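Local structure of RNA-binding protein RMD9, mitochondrial (Saccharomyces cerevisiae S288C, 7A9X) at residues Asn364-Phe367 and Phe368-Phe372; Pro402-Asn405 and Val406-Thr409. The protein binds a dodecameric RNA motif in the 3'-UTRs of mitochondrial mRNAs and takes part in their processing or stability. All blocks are in the same frame, centred on the assembly; numbering follows the deposited sequence.

Contact 1. Residues Asn364-Phe367 and Phe368-Phe372. With nucleotides of chain B.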
loop_
_atom_site.group_PDB
_atom_site.type_symbol
_atom_site.label_atom_id
_atom_site.label_comp_id
_atom_site.label_asym_id
_atom_site.label_seq_id
_atom_site.Cartn_x
_atom_site.Cartn_y
_atom_site.Cartn_z
ATOM N N ASN A 364 -2.971 11.871 3.469
ATOM C CA ASN A 364 -2.204 12.851 4.230
ATOM C C ASN A 364 -0.704 12.627 4.085
ATOM O O ASN A 364 0.074 13.586 4.168
ATOM C CB ASN A 364 -2.623 12.808 5.699
ATOM C CG ASN A 364 -4.054 13.264 5.906
ATOM O OD1 ASN A 364 -4.547 14.141 5.194
ATOM N ND2 ASN A 364 -4.731 12.671 6.882
ATOM N N ASN A 365 -0.282 11.381 3.860
ATOM C CA ASN A 365 1.129 11.109 3.606
ATOM C C ASN A 365 1.608 11.846 2.362
ATOM O O ASN A 365 2.639 12.528 2.386
ATOM C CB ASN A 365 1.355 9.604 3.461
ATOM C CG ASN A 365 2.812 9.253 3.231
ATOM O OD1 ASN A 365 3.712 9.898 3.772
ATOM N ND2 ASN A 365 3.053 8.228 2.423
ATOM N N THR A 366 0.862 11.720 1.262
ATOM C CA THR A 366 1.218 12.422 0.034
ATOM C C THR A 366 1.176 13.934 0.229
ATOM O O THR A 366 2.065 14.651 -0.242
ATOM C CB THR A 366 0.276 12.002 -1.096
ATOM O OG1 THR A 366 0.326 10.580 -1.253
ATOM C CG2 THR A 366 0.676 12.665 -2.408
ATOM N N PHE A 367 0.160 14.429 0.940
ATOM C CA PHE A 367 -0.037 15.870 1.073
ATOM C C PHE A 367 1.055 16.509 1.927
ATOM O O PHE A 367 1.636 17.530 1.544
ATOM C CB PHE A 367 -1.418 16.151 1.665
ATOM C CG PHE A 367 -1.640 17.587 2.033
ATOM C CD1 PHE A 367 -1.709 18.566 1.052
ATOM C CD2 PHE A 367 -1.787 17.959 3.360
ATOM C CE1 PHE A 367 -1.915 19.892 1.385
ATOM C CE2 PHE A 367 -1.995 19.282 3.703
ATOM C CZ PHE A 367 -2.058 20.251 2.713
ATOM N N PHE A 368 1.344 15.928 3.093
ATOM C CA PHE A 368 2.333 16.532 3.976
ATOM C C PHE A 368 3.756 16.329 3.476
ATOM O O PHE A 368 4.641 17.120 3.822
ATOM C CB PHE A 368 2.180 15.987 5.396
ATOM C CG PHE A 368 1.009 16.568 6.138
ATOM C CD1 PHE A 368 0.908 17.938 6.330
ATOM C CD2 PHE A 368 0.010 15.751 6.639
ATOM C CE1 PHE A 368 -0.170 18.480 7.011
ATOM C CE2 PHE A 368 -1.071 16.287 7.321
ATOM C CZ PHE A 368 -1.160 17.650 7.508
ATOM N N THR A 369 3.998 15.292 2.671
ATOM C CA THR A 369 5.286 15.171 2.000
ATOM C C THR A 369 5.497 16.335 1.042
ATOM O O THR A 369 6.574 16.942 1.010
ATOM C CB THR A 369 5.371 13.833 1.262
ATOM O OG1 THR A 369 5.231 12.761 2.203
ATOM C CG2 THR A 369 6.702 13.695 0.545
ATOM N N ILE A 370 4.462 16.676 0.273
ATOM C CA ILE A 370 4.526 17.844 -0.599
ATOM C C ILE A 370 4.594 19.125 0.227
ATOM O O ILE A 370 5.311 20.068 -0.130
ATOM C CB ILE A 370 3.327 17.843 -1.564
ATOM C CG1 ILE A 370 3.366 16.592 -2.446
ATOM C CG2 ILE A 370 3.314 19.106 -2.412
ATOM C CD1 ILE A 370 2.099 16.359 -3.244
ATOM N N PHE A 371 3.867 19.177 1.347
ATOM C CA PHE A 371 3.871 20.377 2.182
ATOM C C PHE A 371 5.282 20.720 2.645
ATOM O O PHE A 371 5.777 21.830 2.415
ATOM C CB PHE A 371 2.945 20.199 3.389
ATOM C CG PHE A 371 2.940 21.382 4.325
ATOM C CD1 PHE A 371 3.852 21.472 5.368
ATOM C CD2 PHE A 371 2.030 22.411 4.152
ATOM C CE1 PHE A 371 3.852 22.568 6.220
ATOM C CE2 PHE A 371 2.023 23.506 5.001
ATOM C CZ PHE A 371 2.934 23.585 6.033
ATOM N N PHE A 372 5.948 19.774 3.308
ATOM C CA PHE A 372 7.250 20.065 3.891
ATOM C C PHE A 372 8.368 20.121 2.858
ATOM O O PHE A 372 9.468 20.575 3.191
ATOM C CB PHE A 372 7.561 19.049 4.991
ATOM C CG PHE A 372 6.723 19.237 6.227
ATOM C CD1 PHE A 372 7.093 20.152 7.198
ATOM C CD2 PHE A 372 5.552 18.519 6.406
ATOM C CE1 PHE A 372 6.320 20.338 8.328
ATOM C CE2 PHE A 372 4.778 18.698 7.536
ATOM C CZ PHE A 372 5.163 19.609 8.500
ATOM P P U B 10 3.506 4.467 4.942
ATOM O OP1 U B 10 4.729 4.857 4.194
ATOM O OP2 U B 10 3.421 3.108 5.538
ATOM O "O5'" U B 10 3.282 5.538 6.102
ATOM C "C5'" U B 10 3.539 6.920 5.890
ATOM C "C4'" U B 10 3.412 7.695 7.177
ATOM O "O4'" U B 10 2.087 7.487 7.724
ATOM C "C3'" U B 10 4.361 7.275 8.292
ATOM O "O3'" U B 10 5.616 7.930 8.204
ATOM C "C2'" U B 10 3.593 7.625 9.564
ATOM O "O2'" U B 10 3.782 8.988 9.913
ATOM C "C1'" U B 10 2.139 7.422 9.131
ATOM N N1 U B 10 1.581 6.120 9.563
ATOM C C2 U B 10 0.816 6.102 10.714
ATOM O O2 U B 10 0.596 7.101 11.377
ATOM N N3 U B 10 0.317 4.871 11.059
ATOM C C4 U B 10 0.501 3.683 10.381
ATOM O O4 U B 10 -0.013 2.654 10.818
ATOM C C5 U B 10 1.302 3.784 9.199
ATOM C C6 U B 10 1.800 4.970 8.839
#

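Contact 2. Residues Pro402-Asn405 and Val406-Thr409. With nucleotides of chain B.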
loop_
_atom_site.group_PDB
_atom_site.type_symbol
_atom_site.label_atom_id
_atom_site.label_comp_id
_atom_site.label_asym_id
_atom_site.label_seq_id
_atom_site.Cartn_x
_atom_site.Cartn_y
_atom_site.Cartn_z
ATOM N N PRO A 402 -2.976 9.275 12.548
ATOM C CA PRO A 402 -2.036 9.370 11.417
ATOM C C PRO A 402 -1.925 10.768 10.831
ATOM O O PRO A 402 -0.863 11.119 10.303
ATOM C CB PRO A 402 -2.611 8.373 10.403
ATOM C CG PRO A 402 -3.296 7.364 11.240
ATOM C CD PRO A 402 -3.919 8.155 12.356
ATOM N N PHE A 403 -2.985 11.577 10.917
ATOM C CA PHE A 403 -2.915 12.956 10.443
ATOM C C PHE A 403 -1.762 13.705 11.102
ATOM O O PHE A 403 -0.947 14.338 10.420
ATOM C CB PHE A 403 -4.243 13.667 10.706
ATOM C CG PHE A 403 -4.230 15.134 10.365
ATOM C CD1 PHE A 403 -4.368 15.557 9.052
ATOM C CD2 PHE A 403 -4.090 16.091 11.361
ATOM C CE1 PHE A 403 -4.360 16.904 8.735
ATOM C CE2 PHE A 403 -4.082 17.440 11.052
ATOM C CZ PHE A 403 -4.217 17.848 9.738
ATOM N N PHE A 404 -1.672 13.638 12.431
ATOM C CA PHE A 404 -0.579 14.291 13.139
ATOM C C PHE A 404 0.715 13.484 13.094
ATOM O O PHE A 404 1.797 14.074 13.190
ATOM C CB PHE A 404 -0.978 14.565 14.591
ATOM C CG PHE A 404 -1.776 15.829 14.773
ATOM C CD1 PHE A 404 -1.226 17.063 14.448
ATOM C CD2 PHE A 404 -3.066 15.790 15.282
ATOM C CE1 PHE A 404 -1.950 18.234 14.618
ATOM C CE2 PHE A 404 -3.797 16.957 15.456
ATOM C CZ PHE A 404 -3.237 18.181 15.123
ATOM N N ASN A 405 0.631 12.159 12.942
ATOM C CA ASN A 405 1.842 11.350 12.832
ATOM C C ASN A 405 2.620 11.690 11.565
ATOM O O ASN A 405 3.844 11.871 11.613
ATOM C CB ASN A 405 1.492 9.860 12.862
ATOM C CG ASN A 405 0.933 9.415 14.206
ATOM O OD1 ASN A 405 1.124 10.082 15.225
ATOM N ND2 ASN A 405 0.242 8.281 14.212
ATOM N N VAL A 406 1.930 11.780 10.425
ATOM C CA VAL A 406 2.589 12.162 9.177
ATOM C C VAL A 406 3.160 13.569 9.286
ATOM O O VAL A 406 4.306 13.824 8.895
ATOM C CB VAL A 406 1.609 12.048 7.994
ATOM C CG1 VAL A 406 2.265 12.547 6.720
ATOM C CG2 VAL A 406 1.138 10.617 7.828
ATOM N N MET A 407 2.369 14.502 9.820
ATOM C CA MET A 407 2.833 15.877 9.982
ATOM C C MET A 407 4.105 15.936 10.818
ATOM O O MET A 407 5.080 16.590 10.431
ATOM C CB MET A 407 1.729 16.721 10.622
ATOM C CG MET A 407 2.014 18.212 10.663
ATOM S SD MET A 407 0.818 19.115 11.665
ATOM C CE MET A 407 -0.727 18.610 10.916
ATOM N N LEU A 408 4.118 15.246 11.962
ATOM C CA LEU A 408 5.284 15.273 12.840
ATOM C C LEU A 408 6.492 14.613 12.187
ATOM O O LEU A 408 7.618 15.110 12.312
ATOM C CB LEU A 408 4.953 14.591 14.166
ATOM C CG LEU A 408 6.086 14.521 15.191
ATOM C CD1 LEU A 408 6.584 15.916 15.537
ATOM C CD2 LEU A 408 5.629 13.791 16.439
ATOM N N THR A 409 6.283 13.490 11.496
ATOM C CA THR A 409 7.390 12.802 10.838
ATOM C C THR A 409 8.076 13.711 9.827
ATOM O O THR A 409 9.295 13.917 9.879
ATOM C CB THR A 409 6.884 11.535 10.145
ATOM O OG1 THR A 409 6.218 10.690 11.092
ATOM C CG2 THR A 409 8.043 10.779 9.514
ATOM P P U B 10 3.506 4.467 4.942
ATOM O OP1 U B 10 4.729 4.857 4.194
ATOM O OP2 U B 10 3.421 3.108 5.538
ATOM O "O5'" U B 10 3.282 5.538 6.102
ATOM C "C5'" U B 10 3.539 6.920 5.890
ATOM C "C4'" U B 10 3.412 7.695 7.177
ATOM O "O4'" U B 10 2.087 7.487 7.724
ATOM C "C3'" U B 10 4.361 7.275 8.292
ATOM O "O3'" U B 10 5.616 7.930 8.204
ATOM C "C2'" U B 10 3.593 7.625 9.564
ATOM O "O2'" U B 10 3.782 8.988 9.913
ATOM C "C1'" U B 10 2.139 7.422 9.131
ATOM N N1 U B 10 1.581 6.120 9.563
ATOM C C2 U B 10 0.816 6.102 10.714
ATOM O O2 U B 10 0.596 7.101 11.377
ATOM N N3 U B 10 0.317 4.871 11.059
ATOM C C4 U B 10 0.501 3.683 10.381
ATOM O O4 U B 10 -0.013 2.654 10.818
ATOM C C5 U B 10 1.302 3.784 9.199
ATOM C C6 U B 10 1.800 4.970 8.839
ATOM P P U B 11 6.959 7.093 7.930
ATOM O OP1 U B 11 8.035 8.050 7.560
ATOM O OP2 U B 11 6.625 5.981 7.003
ATOM O "O5'" U B 11 7.316 6.463 9.350
ATOM C "C5'" U B 11 7.722 7.282 10.434
ATOM C "C4'" U B 11 7.842 6.489 11.710
ATOM O "O4'" U B 11 6.527 6.054 12.145
ATOM C "C3'" U B 11 8.641 5.199 11.622
ATOM O "O3'" U B 11 10.041 5.405 11.672
ATOM C "C2'" U B 11 8.097 4.394 12.794
ATOM O "O2'" U B 11 8.648 4.851 14.020
ATOM C "C1'" U B 11 6.619 4.784 12.759
ATOM N N1 U B 11 5.812 3.825 11.974
ATOM C C2 U B 11 5.508 2.604 12.549
ATOM O O2 U B 11 5.871 2.281 13.668
ATOM N N3 U B 11 4.754 1.771 11.760
ATOM C C4 U B 11 4.288 2.031 10.487
ATOM O O4 U B 11 3.622 1.178 9.898
ATOM C C5 U B 11 4.647 3.312 9.965
ATOM C C6 U B 11 5.379 4.144 10.709
#

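Contact 1. Residues Asn364-Phe367 and Phe368-Phe372
Phe367 and Phe368, neighbours in one helix, meet edge-to-face: CD2 of Phe367 hangs 3.9 Å above the middle of the Phe368 ring, and the two planes stand at 57°. The first torsions set this up, since CG of Phe367 is anti to its own backbone N (chi1 171°) whereas CG of Phe368 lies beside its N (chi1 -76°), and the rings converge although their CB atoms start from successive positions of the helix. Phe368 also brushes the preceding turn, its CD2 being 4.1 Å from CB of Asn364.

The next residue, Thr369, folds its hydroxyl back over the preceding turn and donates from OG1 to Asn365 O at 2.6 Å. The backbone N of Thr369 reaches the same oxygen at 3.1 Å from the opposite face of the carbonyl plane, giving this acceptor two donors. Asn365 and Thr369 run side by side, and the amide of Asn365 lies against the RNA, with CG 3.6 Å from C5' of U10 of chain B. Arg410, from helix 401-410, hydrogen-bonds through NE to Thr369 OG1 and, weakly, through NH1 to Asn365 OD1.

Behind this shell, Trp344 stacks on Phe367 and donates to Asn364 OD1, while ND2 of Asn364 bonds to Tyr393 OH; Phe403 meets Phe368 edge-to-face. With an alanine at Phe368, the edge of Phe367 would probably lose the face it rests on, and a gap would open toward Phe403.

Helix 357-374 thus turns its aromatic residues to neighbouring helices and Asn365 to the RNA, a division of labour that suits the first helix of a pentatricopeptide repeat, here probably PPR6.

Contact 2. Residues Pro402-Asn405 and Val406-Thr409
Asn405 with Thr409, and Phe403 with Met407, make a local contact between successive turns of helix 401-410, which opens the inferred repeat PPR7, with RNA along one flank and apolar side chains packed into the protein on another. On the RNA flank, Asn405 donates from ND2 to O2 of U10 of chain B at 3.1 Å, with an N-H...O angle of 156°. Its amide is held by the protein as well: OD1 bonds to Tyr427 OH and ND2 to Glu401 OE1, which probably fixes its rotation. Val406 brings CG2 to 3.3 Å from O4' of U10 of chain B, beside the sugar.

Contacting bases from the first helix of a helical hairpin is characteristic of pentatricopeptide repeat proteins; the bond from Asn405 to O2 is consistent with this, though uracil shares O2 with cytosine.

Thr409 turns its hydroxyl back, OG1 giving a bond of 2.7 Å to Asn405 O from above the carbonyl plane while its backbone N arrives from the other face. Toward the protein interior, the Met407 chain bends at its last torsion (chi3 -54°), bringing CE to 3.6 Å from Phe403 CE2, and SD makes an oblique Met-aromatic contact with Phe404, 5.1 Å from its ring centroid.

Overall arrangement
Contact 1 precedes contact 2 along the chain, and their centres lie about 10 Å apart, on the same side of the chain's centre. Each occupies a single helix, 357-374 in the inferred repeat PPR6 and 401-410 in PPR7, with helix 379-396 between them in sequence and touching both. The two meet directly: Phe372 CZ approaches Met407 O at 3.6 Å, and Val406 CG1 packs on Asn364 O at 3.5 Å. U10 of chain B lies against both helices. The pair illustrates how two adjoining repeats pack through a largely aromatic and aliphatic seam while their first helices present side chains to the bound RNA.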